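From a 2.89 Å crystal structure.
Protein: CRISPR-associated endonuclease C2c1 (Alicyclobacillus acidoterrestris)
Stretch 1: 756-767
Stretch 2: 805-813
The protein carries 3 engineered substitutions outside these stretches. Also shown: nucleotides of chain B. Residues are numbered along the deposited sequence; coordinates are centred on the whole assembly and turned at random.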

ATOM      1  N   GLY A 756      -7.462  16.931  12.479  1.00 37.56           N
ATOM      2  CA  GLY A 756      -6.187  17.105  11.820  1.00 46.82           C
ATOM      3  C   GLY A 756      -5.927  15.994  10.825  1.00 42.91           C
ATOM      4  O   GLY A 756      -6.817  15.552  10.092  1.00 35.88           O
ATOM      5  N   ASN A 757      -4.677  15.539  10.794  1.00 36.97           N
ATOM      6  CA  ASN A 757      -4.214  14.499   9.877  1.00 36.06           C
ATOM      7  C   ASN A 757      -4.045  13.157  10.578  1.00 40.40           C
ATOM      8  O   ASN A 757      -3.217  12.333  10.168  1.00 43.96           O
ATOM      9  CB  ASN A 757      -2.912  14.914   9.210  1.00 34.79           C
ATOM     10  CG  ASN A 757      -3.020  16.254   8.538  1.00 40.40           C
ATOM     11  OD1 ASN A 757      -4.114  16.689   8.208  1.00 59.20           O
ATOM     12  ND2 ASN A 757      -1.893  16.925   8.339  1.00 60.77           N
ATOM     13  N   SER A 758      -4.843  12.921  11.617  1.00 35.21           N
ATOM     14  CA  SER A 758      -4.752  11.741  12.453  1.00 41.09           C
ATOM     15  C   SER A 758      -5.532  10.582  11.836  1.00 43.32           C
ATOM     16  O   SER A 758      -6.408  10.768  10.992  1.00 57.48           O
ATOM     17  CB  SER A 758      -5.280  12.036  13.859  1.00 36.04           C
ATOM     18  OG  SER A 758      -6.686  12.232  13.859  1.00 36.45           O
ATOM     19  N   ILE A 759      -5.190   9.368  12.279  1.00 46.64           N
ATOM     20  CA  ILE A 759      -5.967   8.191  11.909  1.00 34.60           C
ATOM     21  C   ILE A 759      -7.399   8.338  12.399  1.00 35.23           C
ATOM     22  O   ILE A 759      -8.351   7.977  11.701  1.00 42.57           O
ATOM     23  CB  ILE A 759      -5.309   6.912  12.462  1.00 34.51           C
ATOM     24  CG1 ILE A 759      -3.952   6.665  11.802  1.00 39.33           C
ATOM     25  CG2 ILE A 759      -6.182   5.684  12.266  1.00 46.14           C
ATOM     26  CD1 ILE A 759      -4.019   6.014  10.435  1.00 33.28           C
ATOM     27  N   GLU A 760      -7.577   8.881  13.604  1.00 35.90           N
ATOM     28  CA  GLU A 760      -8.900   8.897  14.217  1.00 36.60           C
ATOM     29  C   GLU A 760      -9.882   9.747  13.419  1.00 42.99           C
ATOM     30  O   GLU A 760     -11.072   9.418  13.339  1.00 51.46           O
ATOM     31  CB  GLU A 760      -8.827   9.397  15.661  1.00 43.31           C
ATOM     32  CG  GLU A 760     -10.176   9.375  16.365  1.00 69.36           C
ATOM     33  CD  GLU A 760     -10.188  10.217  17.618  1.00 94.17           C
ATOM     34  OE1 GLU A 760      -9.092  10.459  18.172  1.00111.14           O
ATOM     35  OE2 GLU A 760     -11.287  10.646  18.042  1.00 89.57           O
ATOM     36  N   GLN A 761      -9.419  10.851  12.834  1.00 36.52           N
ATOM     37  CA  GLN A 761     -10.346  11.667  12.060  1.00 38.66           C
ATOM     38  C   GLN A 761     -10.731  10.985  10.756  1.00 37.01           C
ATOM     39  O   GLN A 761     -11.887  11.063  10.325  1.00 49.78           O
ATOM     40  CB  GLN A 761      -9.753  13.039  11.784  1.00 36.71           C
ATOM     41  CG  GLN A 761     -10.838  14.094  11.693  1.00 40.64           C
ATOM     42  CD  GLN A 761     -11.204  14.459  10.273  1.00 70.30           C
ATOM     43  OE1 GLN A 761     -10.485  14.125   9.330  1.00 87.35           O
ATOM     44  NE2 GLN A 761     -12.323  15.163  10.111  1.00 68.24           N
ATOM     45  N   ILE A 762      -9.775  10.325  10.105  1.00 35.38           N
ATOM     46  CA  ILE A 762     -10.106   9.565   8.906  1.00 34.87           C
ATOM     47  C   ILE A 762     -11.087   8.456   9.250  1.00 39.99           C
ATOM     48  O   ILE A 762     -12.015   8.166   8.486  1.00 49.59           O
ATOM     49  CB  ILE A 762      -8.825   9.020   8.250  1.00 34.09           C
ATOM     50  CG1 ILE A 762      -7.951  10.179   7.769  1.00 33.84           C
ATOM     51  CG2 ILE A 762      -9.165   8.091   7.099  1.00 33.63           C
ATOM     52  CD1 ILE A 762      -6.595   9.754   7.265  1.00 33.19           C
ATOM     53  N   GLU A 763     -10.922   7.843  10.424  1.00 36.98           N
ATOM     54  CA  GLU A 763     -11.872   6.821  10.846  1.00 46.64           C
ATOM     55  C   GLU A 763     -13.187   7.444  11.300  1.00 42.75           C
ATOM     56  O   GLU A 763     -14.248   6.827  11.151  1.00 45.24           O
ATOM     57  CB  GLU A 763     -11.259   5.958  11.949  1.00 57.78           C
ATOM     58  CG  GLU A 763     -11.792   4.535  11.972  1.00 84.32           C
ATOM     59  CD  GLU A 763     -11.052   3.646  12.956  1.00117.32           C
ATOM     60  OE1 GLU A 763     -10.504   4.175  13.947  1.00127.97           O
ATOM     61  OE2 GLU A 763     -11.014   2.417  12.732  1.00124.74           O
ATOM     62  N   TYR A 764     -13.141   8.659  11.850  1.00 39.00           N
ATOM     63  CA  TYR A 764     -14.370   9.406  12.089  1.00 37.96           C
ATOM     64  C   TYR A 764     -15.158   9.579  10.797  1.00 41.22           C
ATOM     65  O   TYR A 764     -16.392   9.505  10.796  1.00 49.75           O
ATOM     66  CB  TYR A 764     -14.038  10.759  12.715  1.00 38.33           C
ATOM     67  CG  TYR A 764     -15.150  11.779  12.640  1.00 46.07           C
ATOM     68  CD1 TYR A 764     -16.329  11.606  13.354  1.00 57.53           C
ATOM     69  CD2 TYR A 764     -15.011  12.929  11.873  1.00 40.67           C
ATOM     70  CE1 TYR A 764     -17.345  12.546  13.293  1.00 65.25           C
ATOM     71  CE2 TYR A 764     -16.017  13.872  11.806  1.00 47.34           C
ATOM     72  CZ  TYR A 764     -17.182  13.678  12.518  1.00 67.77           C
ATOM     73  OH  TYR A 764     -18.186  14.620  12.450  1.00 82.34           O
ATOM     74  N   LEU A 765     -14.456   9.797   9.684  1.00 40.97           N
ATOM     75  CA  LEU A 765     -15.109   9.824   8.381  1.00 36.84           C
ATOM     76  C   LEU A 765     -15.540   8.426   7.953  1.00 40.83           C
ATOM     77  O   LEU A 765     -16.670   8.235   7.490  1.00 40.33           O
ATOM     78  CB  LEU A 765     -14.169  10.434   7.344  1.00 40.70           C
ATOM     79  CG  LEU A 765     -13.624  11.834   7.622  1.00 36.26           C
ATOM     80  CD1 LEU A 765     -12.619  12.228   6.554  1.00 35.52           C
ATOM     81  CD2 LEU A 765     -14.752  12.846   7.692  1.00 37.05           C
ATOM     82  N   GLU A 766     -14.649   7.439   8.097  1.00 38.31           N
ATOM     83  CA  GLU A 766     -14.980   6.070   7.713  1.00 36.06           C
ATOM     84  C   GLU A 766     -16.186   5.553   8.481  1.00 42.98           C
ATOM     85  O   GLU A 766     -17.024   4.836   7.923  1.00 58.40           O
ATOM     86  CB  GLU A 766     -13.784   5.151   7.947  1.00 35.52           C
ATOM     87  CG  GLU A 766     -12.621   5.362   7.006  1.00 47.19           C
ATOM     88  CD  GLU A 766     -12.769   4.577   5.717  1.00 55.21           C
ATOM     89  OE1 GLU A 766     -13.907   4.160   5.395  1.00 36.40           O
ATOM     90  OE2 GLU A 766     -11.742   4.370   5.035  1.00 56.07           O
ATOM     91  N   ARG A 767     -16.281   5.892   9.769  1.00 47.11           N
ATOM     92  CA  ARG A 767     -17.405   5.426  10.571  1.00 38.46           C
ATOM     93  C   ARG A 767     -18.727   5.898   9.987  1.00 39.00           C
ATOM     94  O   ARG A 767     -19.714   5.154   9.982  1.00 59.27           O
ATOM     95  CB  ARG A 767     -17.253   5.901  12.014  1.00 52.26           C
ATOM     96  CG  ARG A 767     -16.843   4.818  12.990  1.00 55.56           C
ATOM     97  CD  ARG A 767     -16.884   5.324  14.421  1.00 54.33           C
ATOM     98  NE  ARG A 767     -15.603   5.877  14.845  1.00 65.11           N
ATOM     99  CZ  ARG A 767     -14.590   5.144  15.292  1.00 77.92           C
ATOM    100  NH1 ARG A 767     -13.458   5.727  15.660  1.00 85.15           N
ATOM    101  NH2 ARG A 767     -14.706   3.826  15.364  1.00 85.74           N
ATOM    102  N   ALA A 805      -8.444  12.823   2.239  1.00 32.71           N
ATOM    103  CA  ALA A 805      -7.908  12.960   3.586  1.00 33.01           C
ATOM    104  C   ALA A 805      -6.708  12.048   3.800  1.00 32.52           C
ATOM    105  O   ALA A 805      -5.721  12.445   4.431  1.00 51.49           O
ATOM    106  CB  ALA A 805      -8.997  12.664   4.614  1.00 47.67           C
ATOM    107  N   LYS A 806      -6.774  10.817   3.286  1.00 33.70           N
ATOM    108  CA  LYS A 806      -5.643   9.905   3.417  1.00 31.66           C
ATOM    109  C   LYS A 806      -4.474  10.351   2.550  1.00 31.22           C
ATOM    110  O   LYS A 806      -3.311  10.182   2.934  1.00 42.69           O
ATOM    111  CB  LYS A 806      -6.061   8.486   3.045  1.00 31.39           C
ATOM    112  CG  LYS A 806      -7.221   7.914   3.850  1.00 35.94           C
ATOM    113  CD  LYS A 806      -7.043   6.407   4.024  1.00 47.34           C
ATOM    114  CE  LYS A 806      -8.340   5.709   4.390  1.00 42.59           C
ATOM    115  NZ  LYS A 806      -9.268   5.660   3.231  1.00 49.24           N
ATOM    116  N   GLU A 807      -4.768  10.921   1.378  1.00 32.51           N
ATOM    117  CA  GLU A 807      -3.715  11.421   0.499  1.00 30.72           C
ATOM    118  C   GLU A 807      -2.959  12.568   1.151  1.00 31.07           C
ATOM    119  O   GLU A 807      -1.724  12.626   1.092  1.00 41.17           O
ATOM    120  CB  GLU A 807      -4.318  11.876  -0.829  1.00 35.62           C
ATOM    121  CG  GLU A 807      -3.296  12.190  -1.913  1.00 50.14           C
ATOM    122  CD  GLU A 807      -3.894  12.954  -3.083  1.00 61.26           C
ATOM    123  OE1 GLU A 807      -3.740  14.191  -3.127  1.00 66.72           O
ATOM    124  OE2 GLU A 807      -4.521  12.320  -3.957  1.00 67.63           O
ATOM    125  N   ASP A 808      -3.686  13.492   1.775  1.00 31.63           N
ATOM    126  CA  ASP A 808      -3.047  14.625   2.428  1.00 32.07           C
ATOM    127  C   ASP A 808      -2.221  14.171   3.621  1.00 32.17           C
ATOM    128  O   ASP A 808      -1.115  14.677   3.852  1.00 32.28           O
ATOM    129  CB  ASP A 808      -4.108  15.637   2.857  1.00 32.73           C
ATOM    130  CG  ASP A 808      -3.508  16.945   3.320  1.00 56.64           C
ATOM    131  OD1 ASP A 808      -2.768  17.566   2.528  1.00 62.16           O
ATOM    132  OD2 ASP A 808      -3.779  17.352   4.471  1.00 48.53           O
ATOM    133  N   ARG A 809      -2.746  13.221   4.394  1.00 42.42           N
ATOM    134  CA  ARG A 809      -1.992  12.679   5.514  1.00 32.32           C
ATOM    135  C   ARG A 809      -0.696  12.041   5.039  1.00 31.84           C
ATOM    136  O   ARG A 809       0.363  12.241   5.646  1.00 32.00           O
ATOM    137  CB  ARG A 809      -2.850  11.666   6.270  1.00 32.44           C
ATOM    138  CG  ARG A 809      -2.059  10.748   7.167  1.00 32.43           C
ATOM    139  CD  ARG A 809      -2.958   9.828   7.964  1.00 32.67           C
ATOM    140  NE  ARG A 809      -2.207   8.675   8.446  1.00 46.41           N
ATOM    141  CZ  ARG A 809      -1.497   8.659   9.568  1.00 50.60           C
ATOM    142  NH1 ARG A 809      -0.841   7.561   9.916  1.00 58.00           N
ATOM    143  NH2 ARG A 809      -1.443   9.737  10.343  1.00 33.33           N
ATOM    144  N   LEU A 810      -0.759  11.294   3.935  1.00 31.30           N
ATOM    145  CA  LEU A 810       0.412  10.583   3.435  1.00 30.87           C
ATOM    146  C   LEU A 810       1.516  11.541   3.012  1.00 39.09           C
ATOM    147  O   LEU A 810       2.695  11.310   3.301  1.00 37.84           O
ATOM    148  CB  LEU A 810       0.015   9.704   2.256  1.00 30.36           C
ATOM    149  CG  LEU A 810       1.115   8.757   1.803  1.00 32.16           C
ATOM    150  CD1 LEU A 810       1.244   7.634   2.815  1.00 46.10           C
ATOM    151  CD2 LEU A 810       0.776   8.215   0.443  1.00 29.53           C
ATOM    152  N   LYS A 811       1.159  12.608   2.298  1.00 37.88           N
ATOM    153  CA  LYS A 811       2.170  13.517   1.779  1.00 31.07           C
ATOM    154  C   LYS A 811       2.746  14.389   2.884  1.00 33.66           C
ATOM    155  O   LYS A 811       3.937  14.722   2.862  1.00 38.96           O
ATOM    156  CB  LYS A 811       1.577  14.375   0.665  1.00 31.05           C
ATOM    157  CG  LYS A 811       1.157  13.587  -0.543  1.00 30.49           C
ATOM    158  CD  LYS A 811       0.429  14.467  -1.534  1.00 30.56           C
ATOM    159  CE  LYS A 811       0.089  13.706  -2.804  1.00 30.03           C
ATOM    160  NZ  LYS A 811      -0.714  14.540  -3.731  1.00 41.14           N
ATOM    161  N   LYS A 812       1.918  14.779   3.852  1.00 32.11           N
ATOM    162  CA  LYS A 812       2.422  15.588   4.953  1.00 33.20           C
ATOM    163  C   LYS A 812       3.267  14.758   5.910  1.00 34.13           C
ATOM    164  O   LYS A 812       4.206  15.284   6.521  1.00 36.27           O
ATOM    165  CB  LYS A 812       1.259  16.254   5.684  1.00 33.26           C
ATOM    166  CG  LYS A 812       0.573  17.333   4.861  1.00 33.45           C
ATOM    167  CD  LYS A 812      -0.602  17.931   5.597  1.00 34.03           C
ATOM    168  CE  LYS A 812      -1.166  19.135   4.868  1.00 35.58           C
ATOM    169  NZ  LYS A 812      -2.280  19.747   5.641  1.00 42.93           N
ATOM    170  N   LEU A 813       2.957  13.466   6.046  1.00 40.16           N
ATOM    171  CA  LEU A 813       3.787  12.573   6.849  1.00 32.39           C
ATOM    172  C   LEU A 813       5.193  12.478   6.274  1.00 39.64           C
ATOM    173  O   LEU A 813       6.184  12.681   6.985  1.00 39.72           O
ATOM    174  CB  LEU A 813       3.148  11.189   6.912  1.00 32.05           C
ATOM    175  CG  LEU A 813       3.216  10.377   8.205  1.00 35.87           C
ATOM    176  CD1 LEU A 813       2.905   8.924   7.885  1.00 31.92           C
ATOM    177  CD2 LEU A 813       4.562  10.497   8.915  1.00 32.62           C
TER
ATOM    178  P     C B  34      -9.948  17.139   6.822  1.00 46.19           P
ATOM    179  OP1   C B  34      -8.949  16.044   6.911  1.00 56.12           O
ATOM    180  OP2   C B  34     -11.360  16.900   7.226  1.00 38.95           O
ATOM    181  O5'   C B  34      -9.409  18.393   7.648  1.00 52.84           O
ATOM    182  C5'   C B  34      -8.943  18.230   8.984  1.00 46.29           C
ATOM    183  C4'   C B  34      -7.936  19.284   9.361  1.00 37.39           C
ATOM    184  O4'   C B  34      -7.469  19.955   8.166  1.00 37.60           O
ATOM    185  C3'   C B  34      -8.439  20.409  10.259  1.00 38.42           C
ATOM    186  O3'   C B  34      -8.364  20.069  11.631  1.00 38.80           O
ATOM    187  C2'   C B  34      -7.500  21.558   9.927  1.00 43.32           C
ATOM    188  O2'   C B  34      -6.298  21.438  10.673  1.00 51.09           O
ATOM    189  C1'   C B  34      -7.175  21.302   8.454  1.00 37.79           C
ATOM    190  N1    C B  34      -7.914  22.180   7.519  1.00 38.09           N
ATOM    191  C2    C B  34      -7.596  23.542   7.484  1.00 40.11           C
ATOM    192  O2    C B  34      -6.738  23.981   8.263  1.00 39.06           O
ATOM    193  N3    C B  34      -8.239  24.359   6.617  1.00 46.03           N
ATOM    194  C4    C B  34      -9.157  23.858   5.795  1.00 46.91           C
ATOM    195  N4    C B  34      -9.769  24.696   4.956  1.00 45.32           N
ATOM    196  C5    C B  34      -9.486  22.471   5.798  1.00 47.63           C
ATOM    197  C6    C B  34      -8.845  21.671   6.661  1.00 43.04           C
ATOM    198  P     A B  91       4.008  23.136   4.444  1.00 39.66           P
ATOM    199  OP1   A B  91       5.363  22.822   4.975  1.00 42.36           O
ATOM    200  OP2   A B  91       3.738  24.441   3.789  1.00 36.70           O
ATOM    201  O5'   A B  91       3.616  21.958   3.451  1.00 35.16           O
ATOM    202  C5'   A B  91       3.854  20.618   3.836  1.00 34.58           C
ATOM    203  C4'   A B  91       3.014  19.647   3.052  1.00 37.59           C
ATOM    204  O4'   A B  91       1.617  20.028   3.108  1.00 34.06           O
ATOM    205  C3'   A B  91       3.306  19.566   1.568  1.00 33.38           C
ATOM    206  O3'   A B  91       4.455  18.793   1.283  1.00 38.01           O
ATOM    207  C2'   A B  91       2.019  18.972   1.023  1.00 43.44           C
ATOM    208  O2'   A B  91       1.964  17.582   1.297  1.00 39.92           O
ATOM    209  C1'   A B  91       0.980  19.667   1.902  1.00 47.72           C
ATOM    210  N9    A B  91       0.430  20.881   1.268  1.00 41.80           N
ATOM    211  C8    A B  91       0.722  22.194   1.539  1.00 38.76           C
ATOM    212  N7    A B  91       0.046  23.038   0.795  1.00 46.70           N
ATOM    213  C5    A B  91      -0.741  22.229  -0.018  1.00 36.36           C
ATOM    214  C6    A B  91      -1.682  22.508  -1.029  1.00 34.39           C
ATOM    215  N6    A B  91      -2.021  23.735  -1.426  1.00 35.02           N
ATOM    216  N1    A B  91      -2.284  21.463  -1.633  1.00 37.20           N
ATOM    217  C2    A B  91      -1.959  20.226  -1.248  1.00 33.18           C
ATOM    218  N3    A B  91      -1.095  19.836  -0.318  1.00 34.29           N
ATOM    219  C4    A B  91      -0.513  20.898   0.268  1.00 39.39           C
ATOM    220  P     C B  33     -10.885  17.925   0.635  1.00 34.75           P
ATOM    221  OP1   C B  33     -11.872  16.859   0.914  1.00 34.78           O
ATOM    222  OP2   C B  33     -11.335  19.311   0.361  1.00 38.85           O
ATOM    223  O5'   C B  33      -9.876  17.997   1.856  1.00 34.80           O
ATOM    224  C5'   C B  33      -9.244  16.819   2.326  1.00 34.41           C
ATOM    225  C4'   C B  33      -8.374  17.109   3.518  1.00 35.94           C
ATOM    226  O4'   C B  33      -7.150  17.768   3.078  1.00 34.28           O
ATOM    227  C3'   C B  33      -8.938  18.090   4.531  1.00 45.33           C
ATOM    228  O3'   C B  33     -10.046  17.625   5.301  1.00 35.83           O
ATOM    229  C2'   C B  33      -7.675  18.531   5.252  1.00 45.80           C
ATOM    230  O2'   C B  33      -7.140  17.471   6.029  1.00 39.66           O
ATOM    231  C1'   C B  33      -6.754  18.723   4.049  1.00 47.29           C
ATOM    232  N1    C B  33      -6.934  20.080   3.479  1.00 35.38           N
ATOM    233  C2    C B  33      -6.267  21.147   4.087  1.00 52.23           C
ATOM    234  O2    C B  33      -5.519  20.919   5.052  1.00 62.37           O
ATOM    235  N3    C B  33      -6.438  22.400   3.606  1.00 45.18           N
ATOM    236  C4    C B  33      -7.247  22.613   2.569  1.00 36.45           C
ATOM    237  N4    C B  33      -7.388  23.859   2.122  1.00 37.05           N
ATOM    238  C5    C B  33      -7.952  21.554   1.940  1.00 35.89           C
ATOM    239  C6    C B  33      -7.771  20.322   2.422  1.00 35.38           C

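Two nearly antiparallel helices pack through a small apolar patch, with an arginine-to-backbone hydrogen bond toward one end and a lysine-glutamate salt bridge toward the other. The axes of helix 759-767 and helix 805-813 run at 169° and approach to 10.6 Å. The contact buries 471 Å², both sides summed. The loop before the first helix comes nearer than the helix itself: the CA atoms of N757 and R809 are 5.2 Å apart, against 6.7 Å for the CA atoms of I762 and A805.

R809 has the largest covered area in the contact. Its CA-to-CB bond points sideways. Chi1, chi2 and chi3 are all t, so the chain is extended and runs alongside the first stretch. R809 NH2 donates a hydrogen bond to N757 O at 3.1 Å, with an N-H...O angle of 162°. The carbonyl oxygen lies at the edge of the guanidinium, near its plane, where an N-H can point at it. I759 CD1 lies over one face, 3.6 Å from R809 NH1. A planar guanidinium suits this place: its edge donates while its face accepts an apolar neighbour. The aliphatic part is used as well, with R809 CD 3.7 Å from I762 CD1.

I762 is the apolar centre on the first helix. It is buried, and its CA-to-CB bond points toward the second stretch. Its branched side chain reaches several neighbours: I762 CG1 is 4.2 Å from A805 CB, and I762 CG2 is 3.7 Å from K806 CE. L765, one turn further along, also points toward the partner and places CD1 4.1 Å from A805 CB. A805 thus meets both residues with a single methyl group. Its small side chain fits where the backbones are near each other.

K806 starts out sideways, but its end comes nearer to the first helix. The methylenes run past I762, and K806 NZ reaches E766 OE2 at 3.3 Å. This is a salt bridge with a weak hydrogen bond. E766 also starts sideways and turns its end inward, with chi1 and chi2 both m. The two residues are partly exposed, a reasonable setting for long, charged side chains at the border of an apolar patch.

N757 is buried and packs against the second helix with its side chain too. N757 ND2 lies 3.2 Å from K812 CD, and N757 CB is 4.4 Å from R809 CB. K812 is extended, and K812 NZ forms a salt bridge with D808 OD2 at 3.1 Å, one turn earlier in its own helix. This pairs the two charges beside the nucleic acid, where D808 OD2 is 3.3 Å from C1' of cytidine 33 of chain B.

S758 steadies the start of the first helix. Its CA-to-CB bond points away from the partner, and S758 OG accepts from Q761 N at 3.2 Å as an N-cap. Before it, G756 has a positive phi, which favours glycine. G756 N donates a weak hydrogen bond to O3' of cytidine 34 of chain B at 3.4 Å.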